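PDB 3D1L: putative NADP oxidoreductase BF3122 from Bacteroides fragilis, which probably acts as an NADP-dependent oxidoreductase, pairing a dinucleotide-binding Rossmann-type domain with a helical region through which two copies pack in the crystal. Local coordinates for the interface of chains A and B. Residues are numbered along the deposited sequence; one frame, centred on the assembly and turned at random. Chains: chain A/B, Putative NADP oxidoreductase BF3122.

Contact 1: the interface of chains A and B. Residues chain A 241, 244-245, 255; chain B 172, 176, 179-180.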
loop_
_atom_site.group_PDB
_atom_site.type_symbol
_atom_site.label_atom_id
_atom_site.label_comp_id
_atom_site.label_asym_id
_atom_site.label_seq_id
_atom_site.Cartn_x
_atom_site.Cartn_y
_atom_site.Cartn_z
ATOM N N HIS A 241 -13.042 -5.271 19.793
ATOM C CA HIS A 241 -13.005 -5.853 18.454
ATOM C C HIS A 241 -12.868 -7.379 18.481
ATOM O O HIS A 241 -13.575 -8.078 17.743
ATOM C CB HIS A 241 -11.890 -5.213 17.626
ATOM C CG HIS A 241 -12.216 -3.836 17.143
ATOM N ND1 HIS A 241 -11.403 -3.143 16.272
ATOM C CD2 HIS A 241 -13.274 -3.026 17.398
ATOM C CE1 HIS A 241 -11.944 -1.966 16.013
ATOM N NE2 HIS A 241 -13.072 -1.866 16.694
HETATM N N MSE A 244 -16.156 -9.055 19.055
HETATM C CA MSE A 244 -17.107 -9.004 17.933
HETATM C C MSE A 244 -16.782 -10.048 16.881
HETATM O O MSE A 244 -17.610 -10.375 16.021
HETATM C CB MSE A 244 -17.121 -7.620 17.273
HETATM C CG MSE A 244 -17.291 -6.471 18.234
HETATM SE SE MSE A 244 -17.004 -4.696 17.405
HETATM C CE MSE A 244 -18.132 -4.866 15.850
ATOM N N LEU A 245 -15.550 -10.527 16.936
ATOM C CA LEU A 245 -15.059 -11.578 16.054
ATOM C C LEU A 245 -15.149 -12.974 16.690
ATOM O O LEU A 245 -14.726 -13.950 16.081
ATOM C CB LEU A 245 -13.600 -11.293 15.684
ATOM C CG LEU A 245 -13.298 -10.068 14.829
ATOM C CD1 LEU A 245 -11.792 -9.941 14.645
ATOM C CD2 LEU A 245 -14.030 -10.170 13.479
ATOM N N TYR A 255 -6.738 -11.134 13.789
ATOM C CA TYR A 255 -6.831 -9.775 14.334
ATOM C C TYR A 255 -5.845 -9.612 15.475
ATOM O O TYR A 255 -5.111 -8.616 15.549
ATOM C CB TYR A 255 -8.266 -9.467 14.824
ATOM C CG TYR A 255 -8.465 -8.017 15.251
ATOM C CD1 TYR A 255 -9.184 -7.119 14.449
ATOM C CD2 TYR A 255 -7.909 -7.546 16.443
ATOM C CE1 TYR A 255 -9.351 -5.775 14.846
ATOM C CE2 TYR A 255 -8.059 -6.225 16.847
ATOM C CZ TYR A 255 -8.769 -5.339 16.045
ATOM O OH TYR A 255 -8.892 -4.032 16.457
ATOM N N LYS B 172 -19.154 1.313 15.352
ATOM C CA LYS B 172 -18.234 0.277 15.794
ATOM C C LYS B 172 -17.977 -0.739 14.689
ATOM O O LYS B 172 -16.834 -1.097 14.436
ATOM C CB LYS B 172 -18.739 -0.435 17.049
ATOM C CG LYS B 172 -17.904 -0.154 18.265
ATOM C CD LYS B 172 -17.744 -1.399 19.173
ATOM C CE LYS B 172 -19.091 -1.876 19.727
ATOM N NZ LYS B 172 -18.943 -3.169 20.479
ATOM N N LEU B 176 -14.442 -1.562 12.897
ATOM C CA LEU B 176 -13.817 -2.889 12.883
ATOM C C LEU B 176 -13.375 -3.274 11.481
ATOM O O LEU B 176 -12.243 -3.722 11.271
ATOM C CB LEU B 176 -14.741 -3.966 13.477
ATOM C CG LEU B 176 -14.311 -5.437 13.311
ATOM C CD1 LEU B 176 -13.096 -5.814 14.173
ATOM C CD2 LEU B 176 -15.466 -6.375 13.611
ATOM N N VAL B 179 -10.340 -1.355 10.441
ATOM C CA VAL B 179 -9.039 -1.777 10.970
ATOM C C VAL B 179 -8.400 -2.791 10.004
ATOM O O VAL B 179 -7.191 -2.693 9.693
ATOM C CB VAL B 179 -9.102 -2.319 12.435
ATOM C CG1 VAL B 179 -7.765 -2.977 12.819
ATOM C CG2 VAL B 179 -9.463 -1.225 13.420
ATOM N N PHE B 180 -9.196 -3.754 9.522
ATOM C CA PHE B 180 -8.728 -4.659 8.446
ATOM C C PHE B 180 -8.336 -3.885 7.219
ATOM O O PHE B 180 -7.249 -4.047 6.654
ATOM C CB PHE B 180 -9.824 -5.672 8.068
ATOM C CG PHE B 180 -9.995 -6.766 9.076
ATOM C CD1 PHE B 180 -9.226 -7.922 8.992
ATOM C CD2 PHE B 180 -10.880 -6.617 10.141
ATOM C CE1 PHE B 180 -9.370 -8.944 9.946
ATOM C CE2 PHE B 180 -11.030 -7.635 11.097
ATOM C CZ PHE B 180 -10.264 -8.797 10.994
#

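Contact 2: the interface of chains A and B. Residues chain A 206, 209; chain B 123, 174, 177-178, 181-182.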
loop_
_atom_site.group_PDB
_atom_site.type_symbol
_atom_site.label_atom_id
_atom_site.label_comp_id
_atom_site.label_asym_id
_atom_site.label_seq_id
_atom_site.Cartn_x
_atom_site.Cartn_y
_atom_site.Cartn_z
HETATM N N MSE A 206 -15.848 1.537 2.168
HETATM C CA MSE A 206 -14.422 1.180 2.345
HETATM C C MSE A 206 -13.515 1.708 1.239
HETATM O O MSE A 206 -12.326 1.787 1.439
HETATM C CB MSE A 206 -14.256 -0.341 2.403
HETATM C CG MSE A 206 -14.811 -1.010 3.637
HETATM SE SE MSE A 206 -13.970 -0.489 5.344
HETATM C CE MSE A 206 -15.332 0.694 6.011
ATOM N N LEU A 209 -11.020 4.561 1.807
ATOM C CA LEU A 209 -10.040 4.151 2.813
ATOM C C LEU A 209 -8.982 3.271 2.147
ATOM O O LEU A 209 -7.772 3.423 2.391
ATOM C CB LEU A 209 -10.740 3.377 3.937
ATOM C CG LEU A 209 -11.603 4.132 4.981
ATOM C CD1 LEU A 209 -12.748 4.901 4.356
ATOM C CD2 LEU A 209 -12.154 3.166 5.997
HETATM N N MSE B 123 -13.895 8.940 8.883
HETATM C CA MSE B 123 -13.240 7.625 8.815
HETATM C C MSE B 123 -12.283 7.629 7.639
HETATM O O MSE B 123 -12.682 7.637 6.478
HETATM C CB MSE B 123 -14.296 6.524 8.628
HETATM C CG MSE B 123 -13.790 5.108 8.849
HETATM SE SE MSE B 123 -15.198 3.786 8.611
HETATM C CE MSE B 123 -15.565 4.163 6.750
ATOM N N LEU B 174 -18.287 -0.359 11.409
ATOM C CA LEU B 174 -17.510 0.235 10.335
ATOM C C LEU B 174 -16.046 0.307 10.754
ATOM O O LEU B 174 -15.159 -0.013 9.975
ATOM C CB LEU B 174 -18.039 1.627 10.011
ATOM C CG LEU B 174 -19.401 1.655 9.322
ATOM C CD1 LEU B 174 -20.009 3.055 9.467
ATOM C CD2 LEU B 174 -19.288 1.263 7.839
ATOM N N ALA B 177 -14.269 -3.088 10.514
ATOM C CA ALA B 177 -13.935 -3.336 9.112
ATOM C C ALA B 177 -12.776 -2.445 8.619
ATOM O O ALA B 177 -11.945 -2.869 7.824
ATOM C CB ALA B 177 -15.194 -3.156 8.245
ATOM N N ALA B 178 -12.725 -1.209 9.106
ATOM C CA ALA B 178 -11.671 -0.241 8.732
ATOM C C ALA B 178 -10.339 -0.655 9.308
ATOM O O ALA B 178 -9.301 -0.292 8.778
ATOM C CB ALA B 178 -12.035 1.185 9.232
ATOM N N THR B 181 -9.255 -3.039 6.781
ATOM C CA THR B 181 -9.070 -2.354 5.511
ATOM C C THR B 181 -7.841 -1.471 5.480
ATOM O O THR B 181 -7.163 -1.410 4.449
ATOM C CB THR B 181 -10.303 -1.539 5.121
ATOM O OG1 THR B 181 -11.387 -2.453 4.926
ATOM C CG2 THR B 181 -10.043 -0.806 3.824
ATOM N N CYS B 182 -7.576 -0.760 6.573
ATOM C CA CYS B 182 -6.510 0.260 6.580
ATOM C C CYS B 182 -5.291 -0.151 7.386
ATOM O O CYS B 182 -4.148 -0.023 6.928
ATOM C CB CYS B 182 -7.004 1.557 7.226
ATOM S SG CYS B 182 -8.341 2.460 6.398
#

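Contact 3: the interface of chains A and B. Residues chain A 217, 222, 225-226, 262; chain B 183, 186-187, 190.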
loop_
_atom_site.group_PDB
_atom_site.type_symbol
_atom_site.label_atom_id
_atom_site.label_comp_id
_atom_site.label_asym_id
_atom_site.label_seq_id
_atom_site.Cartn_x
_atom_site.Cartn_y
_atom_site.Cartn_z
ATOM N N VAL A 217 1.345 5.596 1.100
ATOM C CA VAL A 217 2.702 5.046 1.129
ATOM C C VAL A 217 3.555 5.389 -0.125
ATOM O O VAL A 217 4.695 4.958 -0.240
ATOM C CB VAL A 217 2.754 3.527 1.511
ATOM C CG1 VAL A 217 2.316 3.324 2.991
ATOM C CG2 VAL A 217 1.912 2.677 0.547
ATOM N N PRO A 222 5.787 2.913 5.005
ATOM C CA PRO A 222 4.745 2.175 5.704
ATOM C C PRO A 222 4.790 2.240 7.229
ATOM O O PRO A 222 3.717 2.296 7.869
ATOM C CB PRO A 222 4.955 0.745 5.210
ATOM C CG PRO A 222 5.381 0.918 3.821
ATOM C CD PRO A 222 6.337 2.118 3.880
ATOM N N ALA A 225 3.402 5.549 8.064
ATOM C CA ALA A 225 2.032 5.669 7.617
ATOM C C ALA A 225 1.098 4.864 8.530
ATOM O O ALA A 225 -0.111 5.066 8.539
ATOM C CB ALA A 225 1.915 5.233 6.180
ATOM N N GLN A 226 1.673 4.000 9.345
ATOM C CA GLN A 226 0.889 3.107 10.170
ATOM C C GLN A 226 0.075 3.908 11.202
ATOM O O GLN A 226 0.603 4.843 11.818
ATOM C CB GLN A 226 1.787 2.066 10.853
ATOM C CG GLN A 226 1.000 1.002 11.675
ATOM C CD GLN A 226 0.265 0.022 10.776
ATOM O OE1 GLN A 226 0.897 -0.675 9.978
ATOM N NE2 GLN A 226 -1.078 -0.029 10.888
ATOM N N ILE A 262 1.910 -5.345 14.669
ATOM C CA ILE A 262 1.989 -3.887 14.512
ATOM C C ILE A 262 2.647 -3.280 15.763
ATOM O O ILE A 262 3.590 -2.487 15.658
ATOM C CB ILE A 262 0.578 -3.223 14.270
ATOM C CG1 ILE A 262 0.011 -3.592 12.885
ATOM C CG2 ILE A 262 0.645 -1.708 14.475
ATOM C CD1 ILE A 262 -1.450 -3.295 12.698
ATOM N N ASN B 183 -5.532 -0.540 8.637
ATOM C CA ASN B 183 -4.445 -0.765 9.585
ATOM C C ASN B 183 -3.666 -2.011 9.217
ATOM O O ASN B 183 -2.436 -1.961 9.135
ATOM C CB ASN B 183 -4.991 -0.914 11.011
ATOM C CG ASN B 183 -5.627 0.359 11.543
ATOM O OD1 ASN B 183 -6.319 0.323 12.558
ATOM N ND2 ASN B 183 -5.399 1.488 10.865
ATOM N N ASN B 186 -1.924 -1.686 5.692
ATOM C CA ASN B 186 -0.661 -0.940 5.757
ATOM C C ASN B 186 0.422 -1.792 6.415
ATOM O O ASN B 186 1.577 -1.747 5.998
ATOM C CB ASN B 186 -0.821 0.403 6.503
ATOM C CG ASN B 186 0.453 1.212 6.488
ATOM O OD1 ASN B 186 0.755 1.914 5.510
ATOM N ND2 ASN B 186 1.234 1.094 7.553
ATOM N N HIS B 187 0.049 -2.589 7.423
ATOM C CA HIS B 187 1.026 -3.496 8.062
ATOM C C HIS B 187 1.599 -4.497 7.062
ATOM O O HIS B 187 2.779 -4.796 7.120
ATOM C CB HIS B 187 0.449 -4.229 9.281
ATOM C CG HIS B 187 1.474 -5.010 10.056
ATOM N ND1 HIS B 187 2.580 -4.423 10.634
ATOM C CD2 HIS B 187 1.563 -6.332 10.337
ATOM C CE1 HIS B 187 3.305 -5.350 11.243
ATOM N NE2 HIS B 187 2.709 -6.516 11.074
ATOM N N ALA B 190 4.231 -2.786 5.411
ATOM C CA ALA B 190 5.360 -2.614 6.348
ATOM C C ALA B 190 6.260 -3.845 6.433
ATOM O O ALA B 190 7.480 -3.712 6.499
ATOM C CB ALA B 190 4.866 -2.225 7.723
HETATM O O HOH W 1 3.199 -1.804 10.902
#

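Contact 1: the interface of chains A and B
With CG of B:Leu176 anti to the backbone N (chi1 170°) and chi2 at 71°, its two methyl groups part and serve different neighbours in the other chain, A:His241 and A:Met244. CD1 lies 3.7 Å from CG of A:His241, the two side chains sliding past each other in opposite directions. CD2 meets the selenomethionine A:Met244 tip to tip, 3.8 Å from its CE methyl. SE of the same selenomethionine rests 3.8 Å from CD of B:Lys172, against the aliphatic part of the lysine. The imidazole of A:His241 sets one face over CA of B:Leu176, which sits toward the ring's rim, and at its edge, in the ring plane, receives CG2 of B:Val179. Its ND1 is hydrogen-bonded to the phenol OH of A:Tyr255 (2.7 Å, 140° at H), a bond within chain A that links the two rings and probably helps to set the turn of the imidazole. CE1 of the tyrosine touches CG1 of B:Val179 at 3.8 Å, and B:Phe180 brings CE2 to the tyrosine's edge. Helices 235-244 and 249-264 of chain A thus pack, through this mainly apolar patch, against the N-terminal half of the long helix 168-198 of chain B.

Contact 2: the interface of chains A and B
From its CB outward, A:Leu209 runs over chain B between B:Cys182 and B:Met123. CB lies 3.6 Å from SG, the thiol sulfur of B:Cys182, and CG remains within van der Waals range of the same sulfur. The branch then divides its contacts: CD1 approaches the backbone O of B:Met123 at 3.5 Å, while CD2 lies 3.8 Å from the CB methyl of B:Ala178 and also touches CE of the selenomethionine B:Met123. That side chain crosses the leucine at about a right angle; extended through chi2 and bent at chi3 (62°), it presents CE to A:Leu209 and to a second selenomethionine, A:Met206, at once. The CE methyls of A:Met206 and B:Met123 are 3.6 Å apart, their chains again nearly perpendicular. The chi2 turn of A:Met206 (-63°) brings SE to B:Thr181, 3.3 Å from the hydroxyl OG1 and 3.8 Å from CB, and the chi3 turn sends CE toward B:Met123. The threonine hydroxyl donates a hydrogen bond to the backbone O of B:Ala177 (3.0 Å), reaching it from above the carbonyl plane. This bond within the helix probably helps to hold the hydroxyl in place beside the selenium. The 3-10 helix 203-206 and the start of helix 207-219 in chain A therefore lie against the N-terminal half of helix 168-198 in chain B, between residues 174 and 182, with the loop carrying B:Met123 closing over the leucine.

Contact 3: the interface of chains A and B
The side chains of A:Gln226 and B:Asn186 pass in opposite directions, their amide planes 73° apart. With the planes so turned, ND2 of B:Asn186 donates to OE1 of A:Gln226 (3.0 Å) from above the glutamine's carbonyl plane. The same ND2 gives a nearly straight bond to the backbone O of A:Pro222 (2.8 Å, 171° at H). These two chain A acceptors, both in the asparagine's amide plane, probably restrain its rotation. At the other end of the amide, OD1 packs against CG1 of A:Val217 and CB of A:Ala225. A bend at chi2 (72°) turns the glutamine tip toward helix 168-198, where NE2 donates to the backbone O of B:Asn183 at 2.9 Å. Both ends of the glutamine amide are thus engaged by chain B, which probably sets its rotation. A:Ile262 and B:His187 also pass in opposite directions: CG1 of the isoleucine lies over one face of the imidazole, 3.7 Å from the ring centroid, in a CH-pi contact. This polar part of the interface sets helix 222-225, A:Gln226 and helix 249-264 against helix 168-198 of chain B. At the imidazole's edge, in its plane, water 1 is hydrogen-bonded to ND1 of B:His187 and to OE1 of A:Gln226, at 2.7 Å from each.

All three contacts draw on helix 168-198 of chain B: contacts 1 and 2 interleave along residues 172 to 182, and contact 3 continues to residue 190. The C-alpha centres of contacts 1 and 2 are about 10 Å apart, those of contacts 2 and 3 about 14 Å, and those of contacts 1 and 3 about 17 Å. From chain A, helix 249-264 serves contacts 1 and 3, and helix 207-219 serves contacts 2 and 3. Packing dominates contacts 1 and 2, whereas contact 3 adds directional hydrogen bonds. Two-fold symmetry repeats each contact with the chains exchanged, consistent with a dimer, although the structure alone does not establish one in solution.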